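Local atomic coordinates of periplasmic sugar-binding domain protein (Pseudomonas fluorescens Pf-5, PDB entry 3H75), a protein that probably binds carbohydrate in the periplasm, as a two-domain member of the bacterial solute-binding protein 2 family. Residues H135-V140 with T206-S211; I146-F151 with R165-A170; R169-A172 with Q176-L179; M216-M221 with P244-A249; Q222-L227 with L235-V240. All blocks are in the same frame, centred on the assembly; numbering follows the deposited sequence.

Interaction 1 (H135-V140 with T206-S211); sequences HKLGPV and TQLVWS
Leu137, at the C-terminal end of helix 122-137, drops its isobutyl group onto Gln207 and Leu208 of strand 206-211, a simple illustration of how a helix end is fitted to a sheet. The leucine gives up the most surface to the contact, Gln207 rather less and Leu208 the least. With its CG anti to the backbone N (chi1 -179°), Leu137 offers its two methyls mainly to different partners. CD1 lies 3.8 Å from Gln207 OE1, and the two side chains meet at about a right angle; the amide oxygen is met by the methyl, with no hydrogen bond between them. CD2 approaches Leu208 CD2 at 4.1 Å, a pairing of two methyl groups, and is also 4.2 Å from Gln207 OE1. The same Leu208 CD2 comes within 4.2 Å of Leu137 CB, which places it against the base of the side chain as well as its end. Gln207 reaches the leucine with an extended chain beyond CG.

Immediately after Leu137 the chain leaves the helix at Gly138, whose phi is positive. On the strand side, backbone bonds join Gln207 to Glu147 and to Leu236 in the strands that flank it, while Leu208 also packs on Leu133 and Leu134, one turn back along the same helix. No hydrogen bond crosses between the two segments. The contact therefore rests on dispersion and on the exclusion of water from leucine methyls; the glutamine adds surface, and its amide oxygen touches those methyls without a hydrogen bond.

Interaction 2 (I146-F151 with R165-A170); sequences IELLAF and RGLRRA
Ala150 and Leu167 mark the closest approach of the two backbones, with their CA atoms 9.0 Å apart, the spacing of a helix laid over a strand with one layer of side chains between them. Segment 146-151 is extended, so Leu148 and Ala150 direct their side chains to helix 158-173 while Leu149 and Phe151 face the other way. Segment 165-170 is regular helix, and Leu167 is the residue of it that points toward the strand and touches it.

One leucine thus serves two strand positions. The CG of Leu167 is anti to the backbone N (chi1 167°), which carries the fork of the side chain to the strand. From that fork CD2 sits 3.9 Å from Ala150 CB, and CD1 lies 4.3 Å from Leu148 CD2, a looser meeting of methyls. The short alanine and the longer leucine thereby share a single partner, each taking one branch. Elsewhere on the helix, the Arg169 head pairs with Glu123 in a salt bridge and with Tyr127 in a cation-pi contact, which ties this helix to helix 122-137.

All three touching residues are buried. They join the first strand to the helix of the beta-alpha-beta unit formed by strand 146-152, helix 158-173 and strand 177-184. Leu148 and Ala150 also touch Leu179 of the third element, whereas Leu149 and Phe151 pack on helix 189-202, so this strand is covered by helices on both faces of its sheet.

Interaction 3 (R169-A172 with Q176-L179); sequences RALA and QVHL
Leu171 meets Val177 and Leu179 across the tight connection that turns helix 158-173 into strand 177-184, and its side chain can be followed outward atom by atom. CB leaves the helix without touching the strand. At CG the chain is anti to the carbonyl carbon (chi1 -72°), and this rotation swings the fork across to the strand, although the CB bond itself starts out to one side of it. The two methyls then divide the work. CD2 presses on the valine, 3.5 Å from Val177 CG1 and 4.0 Å from Val177 CB, the closest side-chain approach between the segments. CD1 reaches further along the strand, to 3.9 Å from Leu179 CD2, with Leu179 CB a little beyond. Leu171 meets each of these partners at about a right angle, so its fork straddles two residues that point to the same side of the strand. If an alanine stood here both methyls would be absent, and Val177 CG1 and Leu179 CD2 would probably lose their mates from this turn of the helix, opening a gap beside Leu148 and Leu130.

Beside the leucine's backbone, a water lies 2.8 Å from Leu171 O and likewise 2.8 Å from Val177 O. It could donate to either, but more acceptors surround it than it has protons, so both bonds need not be made at once. The contact thus combines two chemistries: methyl packing between side chains, and a water set between two carbonyl oxygens, with no direct hydrogen bond joining the segments.

Interaction 4 (M216-M221 with P244-A249); sequences MALGAM and PEALQA
Leu218 is the centre of the first shell, with its CD1 methyl set against the first turn of helix 244-252. That methyl lies 3.9 Å from Glu245 CB and 4.0 Å from Glu245 CD, following the glutamate side chain from CB past CG to the carboxylate carbon, and it also comes within 4.1 Å of the backbone nitrogen, Ala246 N. The other methyl, CD2, looks toward the carboxylate and stands 4.1 Å from Glu245 OE2. A second, smaller point of contact lies one turn further on, where the selenomethionine at Met221 ends with CE 4.2 Å from Ala249 CB.

What positions these groups lies one step out. With chi1 at -158°, Glu245 turns its CG away from the backbone N and the chain continues extended, which lays its methylenes against the leucine and carries the carboxylate to Arg189, its salt-bridge partner from helix 189-202. Arg189 touches Leu218 as well while it bridges to Glu245. Ser243 OG, just before the second helix, bonds to Ala246 N and steadies its first turn, while Met221 is backed by Phe237 and Lys254.

The axes of 216-221 and 244-249 come within 10.5 Å and cross at 62°; Ala249 points toward Met221, and Leu218 lies over Glu245 with Ala246 beside it. Neighbouring helices on one face of a mainly parallel sheet, joined in sequence through the intervening strand 236-240, are characteristic of the Rossmann-like alpha/beta domains from which periplasmic binding proteins of this family are built.

Interaction 5 (Q222-L227 with L235-V240); sequences QAAREL and LLFSGV
Ala224 and Leu235 bring their CA atoms within 8.2 Å of each other, and from there strand 236-240 diverges from the end of helix 214-226, so the contact is confined to the beginning of the strand. A single methyl carries the helix side. Ala224 CB lies 3.7 Å from Leu235 CD2 and 3.8 Å from Phe237 CZ, against a branched aliphatic group and an aromatic edge that lie side by side. The approach to the phenyl group is at its edge, near the ring plane, so the methyl meets the far rim of the ring and does not lie over a face. Phe237 holds that rim forward because its CG is anti to the carbonyl carbon (chi1 -64°). Leu235 adds a methyl from just ahead of the strand.

Along the outer side of the helix, Gln222 NE2 makes a weak hydrogen bond to Glu226 OE2, one turn further on. Glu226 is also held by Tyr193 of helix 189-202. The same neighbouring helix supplies Leu200, which packs against Ala224, while Phe237 is met by Pro231 of the connecting loop.

The two segments belong to the beta-alpha-beta unit of strand 206-211, helix 214-226 and strand 236-240. With no hydrogen bond between them, their cohesion is entirely apolar, and the small alanine is consistent with the close approach of the helix to both a leucine and a phenylalanine edge.

All five contacts belong to one domain: interactions 1, 2, 3 and 5 reach one mixed sheet, and interaction 4 joins two helices beside it. Strand 206-211 lies between strands 146-152 and 236-240, so interactions 1, 2 and 5 share a hydrogen-bonded backbone core. Interactions 2 and 3, about 6 Å apart between centres, use helix 158-173 and are nested within the loop that interaction 1 closes. Later in the chain, interaction 5 is nested within interaction 4, about 8 Å away between centres, and both use helix 214-226. Helices 122-137 and 158-173 cover one face of the sheet, 214-226 and 244-252 the other, so the contacts bind the three layers into one of the protein's two domains.

Interaction 1 (H135-V140 with T206-S211)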
# COMPACT_ATOMS: atom_id res chain seq x y z
N HIS A 135 -2.69 20.93 -7.94
CA HIS A 135 -1.86 21.42 -9.03
C HIS A 135 -2.56 21.27 -10.38
O HIS A 135 -2.56 22.20 -11.20
CB HIS A 135 -0.54 20.68 -9.08
CG HIS A 135 0.40 21.21 -10.11
ND1 HIS A 135 0.96 22.47 -10.01
CD2 HIS A 135 0.84 20.70 -11.28
CE1 HIS A 135 1.70 22.71 -11.09
NE2 HIS A 135 1.64 21.65 -11.87
N LYS A 136 -3.16 20.11 -10.61
CA LYS A 136 -3.85 19.85 -11.87
C LYS A 136 -5.13 20.67 -12.04
O LYS A 136 -5.48 21.05 -13.15
CB LYS A 136 -4.14 18.36 -12.00
CG LYS A 136 -2.87 17.51 -12.02
CD LYS A 136 -3.17 16.04 -12.22
CE LYS A 136 -1.90 15.21 -12.12
NZ LYS A 136 -0.89 15.63 -13.13
N LEU A 137 -5.83 20.93 -10.94
CA LEU A 137 -7.06 21.72 -11.02
C LEU A 137 -6.73 23.13 -11.49
O LEU A 137 -7.48 23.74 -12.26
CB LEU A 137 -7.75 21.79 -9.66
CG LEU A 137 -9.07 22.58 -9.65
CD1 LEU A 137 -10.09 21.85 -10.52
CD2 LEU A 137 -9.60 22.73 -8.23
N GLY A 138 -5.59 23.64 -11.03
CA GLY A 138 -5.16 24.98 -11.40
C GLY A 138 -5.98 26.08 -10.76
O GLY A 138 -6.81 25.83 -9.88
N PRO A 139 -5.75 27.34 -11.18
CA PRO A 139 -6.42 28.54 -10.69
C PRO A 139 -7.94 28.51 -10.75
O PRO A 139 -8.54 27.72 -11.49
CB PRO A 139 -5.83 29.63 -11.59
CG PRO A 139 -4.43 29.16 -11.76
CD PRO A 139 -4.62 27.69 -12.06
N VAL A 140 -8.54 29.39 -9.97
CA VAL A 140 -9.98 29.55 -9.84
C VAL A 140 -10.30 30.40 -8.59
O VAL A 140 -11.39 30.96 -8.49
CB VAL A 140 -10.69 28.17 -9.69
CG1 VAL A 140 -10.25 27.48 -8.40
CG2 VAL A 140 -12.20 28.36 -9.71
N THR A 206 -18.33 20.14 -5.54
CA THR A 206 -17.12 19.34 -5.40
C THR A 206 -16.33 19.33 -6.70
O THR A 206 -16.88 19.07 -7.77
CB THR A 206 -17.45 17.87 -5.01
OG1 THR A 206 -18.11 17.85 -3.74
CG2 THR A 206 -16.17 17.03 -4.94
N GLN A 207 -15.03 19.62 -6.61
CA GLN A 207 -14.17 19.61 -7.78
C GLN A 207 -13.05 18.60 -7.61
O GLN A 207 -12.40 18.22 -8.58
CB GLN A 207 -13.54 20.98 -8.02
CG GLN A 207 -14.53 22.09 -8.30
CD GLN A 207 -13.84 23.39 -8.63
OE1 GLN A 207 -13.38 23.60 -9.76
NE2 GLN A 207 -13.73 24.26 -7.64
N LEU A 208 -12.81 18.19 -6.36
CA LEU A 208 -11.74 17.23 -6.08
C LEU A 208 -12.22 16.05 -5.25
O LEU A 208 -13.00 16.22 -4.32
CB LEU A 208 -10.60 17.91 -5.32
CG LEU A 208 -9.90 19.11 -5.95
CD1 LEU A 208 -8.88 19.65 -4.95
CD2 LEU A 208 -9.23 18.71 -7.27
N VAL A 209 -11.75 14.85 -5.60
CA VAL A 209 -12.09 13.65 -4.84
C VAL A 209 -10.80 12.90 -4.54
O VAL A 209 -10.15 12.35 -5.43
CB VAL A 209 -13.05 12.72 -5.63
CG1 VAL A 209 -13.37 11.48 -4.80
CG2 VAL A 209 -14.34 13.47 -5.96
N TRP A 210 -10.43 12.90 -3.27
CA TRP A 210 -9.23 12.22 -2.77
C TRP A 210 -9.69 10.84 -2.29
O TRP A 210 -10.65 10.74 -1.53
CB TRP A 210 -8.68 13.02 -1.58
CG TRP A 210 -7.45 12.49 -0.89
CD1 TRP A 210 -6.17 12.94 -1.05
CD2 TRP A 210 -7.40 11.53 0.18
NE1 TRP A 210 -5.33 12.33 -0.15
CE2 TRP A 210 -6.06 11.45 0.62
CE3 TRP A 210 -8.36 10.72 0.80
CZ2 TRP A 210 -5.65 10.61 1.66
CZ3 TRP A 210 -7.96 9.88 1.85
CH2 TRP A 210 -6.61 9.83 2.26
N SER A 211 -9.02 9.79 -2.75
CA SER A 211 -9.36 8.42 -2.33
C SER A 211 -8.11 7.70 -1.84
O SER A 211 -7.05 7.78 -2.47
CB SER A 211 -9.97 7.62 -3.48
OG SER A 211 -11.26 8.09 -3.79

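Interaction 2 (I146-F151 with R165-A170)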
# COMPACT_ATOMS: atom_id res chain seq x y z
N ILE A 146 -12.61 25.56 -2.89
CA ILE A 146 -12.40 24.38 -3.72
C ILE A 146 -12.96 23.25 -2.88
O ILE A 146 -12.31 22.79 -1.94
CB ILE A 146 -10.90 24.13 -3.99
CG1 ILE A 146 -10.32 25.27 -4.83
CG2 ILE A 146 -10.71 22.80 -4.71
CD1 ILE A 146 -8.81 25.17 -5.05
N GLU A 147 -14.16 22.79 -3.21
CA GLU A 147 -14.78 21.73 -2.43
C GLU A 147 -14.22 20.35 -2.74
O GLU A 147 -14.02 19.98 -3.90
CB GLU A 147 -16.30 21.79 -2.59
CG GLU A 147 -16.82 23.14 -2.08
CD GLU A 147 -18.29 23.15 -1.72
OE1 GLU A 147 -18.94 22.08 -1.79
OE2 GLU A 147 -18.80 24.24 -1.37
N LEU A 148 -13.97 19.62 -1.66
CA LEU A 148 -13.36 18.29 -1.71
C LEU A 148 -14.13 17.21 -0.96
O LEU A 148 -14.71 17.47 0.09
CB LEU A 148 -11.96 18.40 -1.09
CG LEU A 148 -11.23 17.12 -0.68
CD1 LEU A 148 -10.59 16.47 -1.90
CD2 LEU A 148 -10.16 17.48 0.35
N LEU A 149 -14.11 16.00 -1.51
CA LEU A 149 -14.71 14.84 -0.87
C LEU A 149 -13.55 13.89 -0.67
O LEU A 149 -12.66 13.81 -1.52
CB LEU A 149 -15.76 14.17 -1.76
CG LEU A 149 -17.07 14.94 -1.98
CD1 LEU A 149 -17.97 14.17 -2.94
CD2 LEU A 149 -17.78 15.14 -0.64
N ALA A 150 -13.53 13.18 0.45
CA ALA A 150 -12.46 12.23 0.71
C ALA A 150 -13.01 10.86 1.08
O ALA A 150 -13.94 10.74 1.88
CB ALA A 150 -11.55 12.74 1.82
N PHE A 151 -12.44 9.83 0.47
CA PHE A 151 -12.84 8.45 0.74
C PHE A 151 -11.64 7.74 1.33
O PHE A 151 -10.63 7.55 0.65
CB PHE A 151 -13.26 7.77 -0.57
CG PHE A 151 -14.54 8.29 -1.13
CD1 PHE A 151 -15.75 7.68 -0.82
CD2 PHE A 151 -14.55 9.43 -1.94
CE1 PHE A 151 -16.95 8.19 -1.30
CE2 PHE A 151 -15.75 9.95 -2.42
CZ PHE A 151 -16.95 9.33 -2.10
N ARG A 165 -3.53 11.32 7.53
CA ARG A 165 -2.68 12.30 8.19
C ARG A 165 -2.03 13.18 7.12
O ARG A 165 -1.95 14.40 7.28
CB ARG A 165 -1.60 11.61 9.03
CG ARG A 165 -0.50 12.55 9.54
CD ARG A 165 -1.05 13.67 10.41
NE ARG A 165 0.00 14.62 10.77
CZ ARG A 165 -0.21 15.78 11.40
NH1 ARG A 165 -1.44 16.14 11.73
NH2 ARG A 165 0.81 16.58 11.68
N GLY A 166 -1.59 12.56 6.03
CA GLY A 166 -0.98 13.31 4.94
C GLY A 166 -1.98 14.27 4.34
O GLY A 166 -1.66 15.43 4.05
N LEU A 167 -3.21 13.80 4.15
CA LEU A 167 -4.28 14.63 3.62
C LEU A 167 -4.51 15.84 4.53
O LEU A 167 -4.61 16.97 4.06
CB LEU A 167 -5.58 13.83 3.51
CG LEU A 167 -6.87 14.62 3.27
CD1 LEU A 167 -6.82 15.27 1.89
CD2 LEU A 167 -8.08 13.68 3.38
N ARG A 168 -4.59 15.58 5.84
CA ARG A 168 -4.81 16.65 6.81
C ARG A 168 -3.70 17.69 6.76
O ARG A 168 -3.95 18.88 6.92
CB ARG A 168 -4.92 16.08 8.22
CG ARG A 168 -6.10 15.13 8.43
CD ARG A 168 -7.44 15.85 8.40
NE ARG A 168 -8.55 14.92 8.56
CZ ARG A 168 -9.84 15.27 8.57
NH1 ARG A 168 -10.17 16.55 8.42
NH2 ARG A 168 -10.79 14.35 8.69
N ARG A 169 -2.46 17.24 6.55
CA ARG A 169 -1.34 18.17 6.48
C ARG A 169 -1.50 19.08 5.26
O ARG A 169 -1.27 20.29 5.35
CB ARG A 169 -0.02 17.42 6.42
CG ARG A 169 0.47 16.94 7.77
CD ARG A 169 1.74 16.12 7.60
NE ARG A 169 2.65 16.76 6.65
CZ ARG A 169 3.36 16.11 5.74
NH1 ARG A 169 3.27 14.79 5.65
NH2 ARG A 169 4.14 16.77 4.90
N ALA A 170 -1.91 18.50 4.14
CA ALA A 170 -2.10 19.28 2.92
C ALA A 170 -3.27 20.26 3.09
O ALA A 170 -3.21 21.40 2.63
CB ALA A 170 -2.36 18.35 1.73

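Interaction 3 (R169-A172 with Q176-L179)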
# COMPACT_ATOMS: atom_id res chain seq x y z
N ARG A 169 -2.46 17.24 6.55
CA ARG A 169 -1.34 18.17 6.48
C ARG A 169 -1.50 19.08 5.26
O ARG A 169 -1.27 20.29 5.35
CB ARG A 169 -0.02 17.42 6.42
CG ARG A 169 0.47 16.94 7.77
CD ARG A 169 1.74 16.12 7.60
NE ARG A 169 2.65 16.76 6.65
CZ ARG A 169 3.36 16.11 5.74
NH1 ARG A 169 3.27 14.79 5.65
NH2 ARG A 169 4.14 16.77 4.90
N ALA A 170 -1.91 18.50 4.14
CA ALA A 170 -2.10 19.28 2.92
C ALA A 170 -3.27 20.26 3.09
O ALA A 170 -3.21 21.40 2.63
CB ALA A 170 -2.36 18.35 1.73
N LEU A 171 -4.33 19.83 3.76
CA LEU A 171 -5.47 20.71 3.98
C LEU A 171 -5.10 21.90 4.86
O LEU A 171 -5.62 23.00 4.67
CB LEU A 171 -6.63 19.95 4.62
CG LEU A 171 -7.36 18.95 3.71
CD1 LEU A 171 -8.34 18.13 4.53
CD2 LEU A 171 -8.10 19.70 2.60
N ALA A 172 -4.21 21.69 5.82
CA ALA A 172 -3.81 22.77 6.70
C ALA A 172 -3.02 23.84 5.95
O ALA A 172 -3.01 25.00 6.34
CB ALA A 172 -2.97 22.23 7.85
N GLN A 176 -8.13 27.28 1.30
CA GLN A 176 -9.12 27.48 0.24
C GLN A 176 -9.85 26.17 -0.06
O GLN A 176 -10.96 26.17 -0.58
CB GLN A 176 -8.46 28.02 -1.03
CG GLN A 176 -9.43 28.14 -2.20
CD GLN A 176 -8.83 28.83 -3.41
OE1 GLN A 176 -7.72 28.50 -3.84
NE2 GLN A 176 -9.56 29.79 -3.96
N VAL A 177 -9.21 25.05 0.26
CA VAL A 177 -9.81 23.74 0.03
C VAL A 177 -10.76 23.44 1.18
O VAL A 177 -10.38 23.51 2.35
CB VAL A 177 -8.75 22.62 -0.06
CG1 VAL A 177 -9.43 21.27 -0.26
CG2 VAL A 177 -7.79 22.90 -1.21
N HIS A 178 -12.00 23.11 0.85
CA HIS A 178 -13.00 22.82 1.88
C HIS A 178 -13.44 21.37 1.83
O HIS A 178 -14.19 20.97 0.94
CB HIS A 178 -14.20 23.74 1.69
CG HIS A 178 -13.85 25.20 1.75
ND1 HIS A 178 -14.65 26.18 1.20
CD2 HIS A 178 -12.79 25.84 2.29
CE1 HIS A 178 -14.09 27.36 1.40
NE2 HIS A 178 -12.96 27.18 2.05
N LEU A 179 -12.96 20.58 2.78
CA LEU A 179 -13.33 19.17 2.86
C LEU A 179 -14.77 19.13 3.35
O LEU A 179 -15.04 19.40 4.52
CB LEU A 179 -12.42 18.44 3.86
CG LEU A 179 -12.79 17.00 4.20
CD1 LEU A 179 -12.70 16.12 2.97
CD2 LEU A 179 -11.85 16.49 5.28
O HOH W 1 -8.35 23.17 4.23

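Interaction 4 (M216-M221 with P244-A249)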
# COMPACT_ATOMS: atom_id res chain seq x y z
N MSE A 216 -11.80 2.46 -4.57
CA MSE A 216 -12.78 3.46 -4.18
C MSE A 216 -12.84 4.60 -5.18
O MSE A 216 -13.93 5.10 -5.48
CB MSE A 216 -12.46 3.98 -2.78
CG MSE A 216 -12.57 2.89 -1.72
SE MSE A 216 -12.37 3.52 0.08
CE MSE A 216 -10.54 4.21 -0.05
N ALA A 217 -11.70 5.02 -5.72
CA ALA A 217 -11.71 6.09 -6.71
C ALA A 217 -12.54 5.67 -7.93
O ALA A 217 -13.36 6.44 -8.43
CB ALA A 217 -10.27 6.42 -7.13
N LEU A 218 -12.33 4.44 -8.40
CA LEU A 218 -13.08 3.93 -9.55
C LEU A 218 -14.58 3.88 -9.26
O LEU A 218 -15.40 4.12 -10.15
CB LEU A 218 -12.55 2.55 -9.93
CG LEU A 218 -11.12 2.56 -10.46
CD1 LEU A 218 -10.62 1.13 -10.61
CD2 LEU A 218 -11.05 3.31 -11.78
N GLY A 219 -14.94 3.57 -8.02
CA GLY A 219 -16.34 3.53 -7.65
C GLY A 219 -16.94 4.92 -7.66
O GLY A 219 -18.03 5.15 -8.20
N ALA A 220 -16.23 5.88 -7.07
CA ALA A 220 -16.71 7.26 -7.03
C ALA A 220 -16.80 7.84 -8.43
O ALA A 220 -17.67 8.65 -8.73
CB ALA A 220 -15.79 8.11 -6.16
N MSE A 221 -15.88 7.43 -9.30
CA MSE A 221 -15.86 7.92 -10.67
C MSE A 221 -17.11 7.47 -11.44
O MSE A 221 -17.63 8.23 -12.25
CB MSE A 221 -14.60 7.43 -11.39
CG MSE A 221 -13.36 8.24 -11.02
SE MSE A 221 -11.71 7.38 -11.53
CE MSE A 221 -11.86 7.52 -13.46
N PRO A 244 -5.22 -2.87 -12.94
CA PRO A 244 -5.25 -2.65 -14.39
C PRO A 244 -6.18 -1.52 -14.80
O PRO A 244 -5.82 -0.67 -15.61
CB PRO A 244 -5.69 -4.00 -14.93
CG PRO A 244 -5.10 -4.96 -13.94
CD PRO A 244 -5.39 -4.29 -12.62
N GLU A 245 -7.39 -1.50 -14.23
CA GLU A 245 -8.36 -0.47 -14.56
C GLU A 245 -7.90 0.93 -14.15
O GLU A 245 -8.14 1.90 -14.86
CB GLU A 245 -9.71 -0.78 -13.91
CG GLU A 245 -10.88 -0.10 -14.60
CD GLU A 245 -12.22 -0.44 -13.98
OE1 GLU A 245 -12.38 -1.60 -13.54
OE2 GLU A 245 -13.10 0.43 -13.94
N ALA A 246 -7.25 1.03 -12.99
CA ALA A 246 -6.77 2.32 -12.51
C ALA A 246 -5.64 2.83 -13.40
O ALA A 246 -5.57 4.02 -13.71
CB ALA A 246 -6.29 2.20 -11.07
N LEU A 247 -4.76 1.93 -13.81
CA LEU A 247 -3.64 2.31 -14.67
C LEU A 247 -4.18 2.82 -16.00
O LEU A 247 -3.70 3.82 -16.52
CB LEU A 247 -2.71 1.11 -14.90
CG LEU A 247 -1.98 0.59 -13.66
CD1 LEU A 247 -1.36 -0.76 -13.98
CD2 LEU A 247 -0.92 1.58 -13.20
N GLN A 248 -5.18 2.14 -16.54
CA GLN A 248 -5.77 2.56 -17.80
C GLN A 248 -6.43 3.92 -17.64
O GLN A 248 -6.33 4.77 -18.52
CB GLN A 248 -6.80 1.54 -18.29
CG GLN A 248 -7.37 1.86 -19.67
CD GLN A 248 -6.32 1.81 -20.76
OE1 GLN A 248 -5.74 0.76 -21.04
NE2 GLN A 248 -6.05 2.95 -21.39
N ALA A 249 -7.10 4.13 -16.51
CA ALA A 249 -7.78 5.40 -16.27
C ALA A 249 -6.77 6.54 -16.17
O ALA A 249 -7.04 7.66 -16.60
CB ALA A 249 -8.61 5.32 -15.00

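Interaction 5 (Q222-L227 with L235-V240)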
# COMPACT_ATOMS: atom_id res chain seq x y z
N GLN A 222 -17.57 6.26 -11.17
CA GLN A 222 -18.77 5.77 -11.85
C GLN A 222 -19.97 6.59 -11.40
O GLN A 222 -20.80 7.00 -12.21
CB GLN A 222 -19.01 4.30 -11.54
CG GLN A 222 -20.09 3.67 -12.42
CD GLN A 222 -20.25 2.19 -12.19
OE1 GLN A 222 -19.27 1.47 -12.00
NE2 GLN A 222 -21.49 1.71 -12.23
N ALA A 223 -20.06 6.84 -10.09
CA ALA A 223 -21.16 7.62 -9.56
C ALA A 223 -21.12 9.01 -10.20
O ALA A 223 -22.16 9.58 -10.54
CB ALA A 223 -21.04 7.74 -8.04
N ALA A 224 -19.92 9.53 -10.38
CA ALA A 224 -19.73 10.85 -10.99
C ALA A 224 -20.25 10.89 -12.43
O ALA A 224 -20.95 11.82 -12.82
CB ALA A 224 -18.26 11.24 -10.94
N ARG A 225 -19.89 9.88 -13.22
CA ARG A 225 -20.33 9.83 -14.61
C ARG A 225 -21.85 9.80 -14.71
O ARG A 225 -22.44 10.43 -15.58
CB ARG A 225 -19.75 8.59 -15.32
CG ARG A 225 -18.24 8.64 -15.56
CD ARG A 225 -17.80 7.54 -16.52
NE ARG A 225 -18.05 6.20 -15.99
CZ ARG A 225 -17.24 5.57 -15.15
NH1 ARG A 225 -16.12 6.14 -14.74
NH2 ARG A 225 -17.55 4.36 -14.71
N GLU A 226 -22.47 9.06 -13.80
CA GLU A 226 -23.92 8.93 -13.76
C GLU A 226 -24.64 10.24 -13.46
O GLU A 226 -25.81 10.40 -13.78
CB GLU A 226 -24.32 7.87 -12.73
CG GLU A 226 -24.17 6.44 -13.23
CD GLU A 226 -24.21 5.42 -12.12
OE1 GLU A 226 -24.91 5.66 -11.11
OE2 GLU A 226 -23.56 4.37 -12.26
N LEU A 227 -23.93 11.18 -12.84
CA LEU A 227 -24.51 12.47 -12.49
C LEU A 227 -24.20 13.53 -13.54
O LEU A 227 -24.64 14.67 -13.43
CB LEU A 227 -24.00 12.93 -11.12
CG LEU A 227 -24.39 12.06 -9.93
CD1 LEU A 227 -23.78 12.62 -8.66
CD2 LEU A 227 -25.90 11.99 -9.81
N LEU A 235 -13.96 17.26 -12.69
CA LEU A 235 -13.91 16.65 -11.37
C LEU A 235 -12.65 15.79 -11.38
O LEU A 235 -12.53 14.87 -12.18
CB LEU A 235 -15.16 15.78 -11.15
CG LEU A 235 -15.35 15.12 -9.79
CD1 LEU A 235 -15.34 16.18 -8.69
CD2 LEU A 235 -16.67 14.35 -9.78
N LEU A 236 -11.71 16.10 -10.49
CA LEU A 236 -10.45 15.36 -10.45
C LEU A 236 -10.34 14.37 -9.30
O LEU A 236 -10.64 14.69 -8.15
CB LEU A 236 -9.29 16.35 -10.39
CG LEU A 236 -9.34 17.47 -11.44
CD1 LEU A 236 -8.01 18.22 -11.43
CD2 LEU A 236 -9.61 16.90 -12.84
N PHE A 237 -9.89 13.16 -9.64
CA PHE A 237 -9.76 12.05 -8.71
C PHE A 237 -8.33 11.57 -8.50
O PHE A 237 -7.52 11.56 -9.44
CB PHE A 237 -10.54 10.84 -9.23
CG PHE A 237 -12.02 11.05 -9.30
CD1 PHE A 237 -12.85 10.53 -8.32
CD2 PHE A 237 -12.58 11.77 -10.36
CE1 PHE A 237 -14.23 10.70 -8.39
CE2 PHE A 237 -13.96 11.95 -10.43
CZ PHE A 237 -14.78 11.41 -9.45
N SER A 238 -8.03 11.14 -7.28
CA SER A 238 -6.72 10.58 -6.95
C SER A 238 -6.95 9.19 -6.36
O SER A 238 -8.03 8.88 -5.83
CB SER A 238 -5.98 11.44 -5.92
OG SER A 238 -6.59 11.37 -4.64
N GLY A 239 -5.93 8.34 -6.45
CA GLY A 239 -6.03 7.00 -5.90
C GLY A 239 -4.66 6.42 -5.58
O GLY A 239 -3.63 6.99 -5.95
N VAL A 240 -4.66 5.28 -4.89
CA VAL A 240 -3.44 4.56 -4.52
C VAL A 240 -3.58 3.11 -4.97
O VAL A 240 -4.66 2.53 -4.86
CB VAL A 240 -3.22 4.56 -2.99
CG1 VAL A 240 -1.92 3.85 -2.66
CG2 VAL A 240 -3.19 5.98 -2.47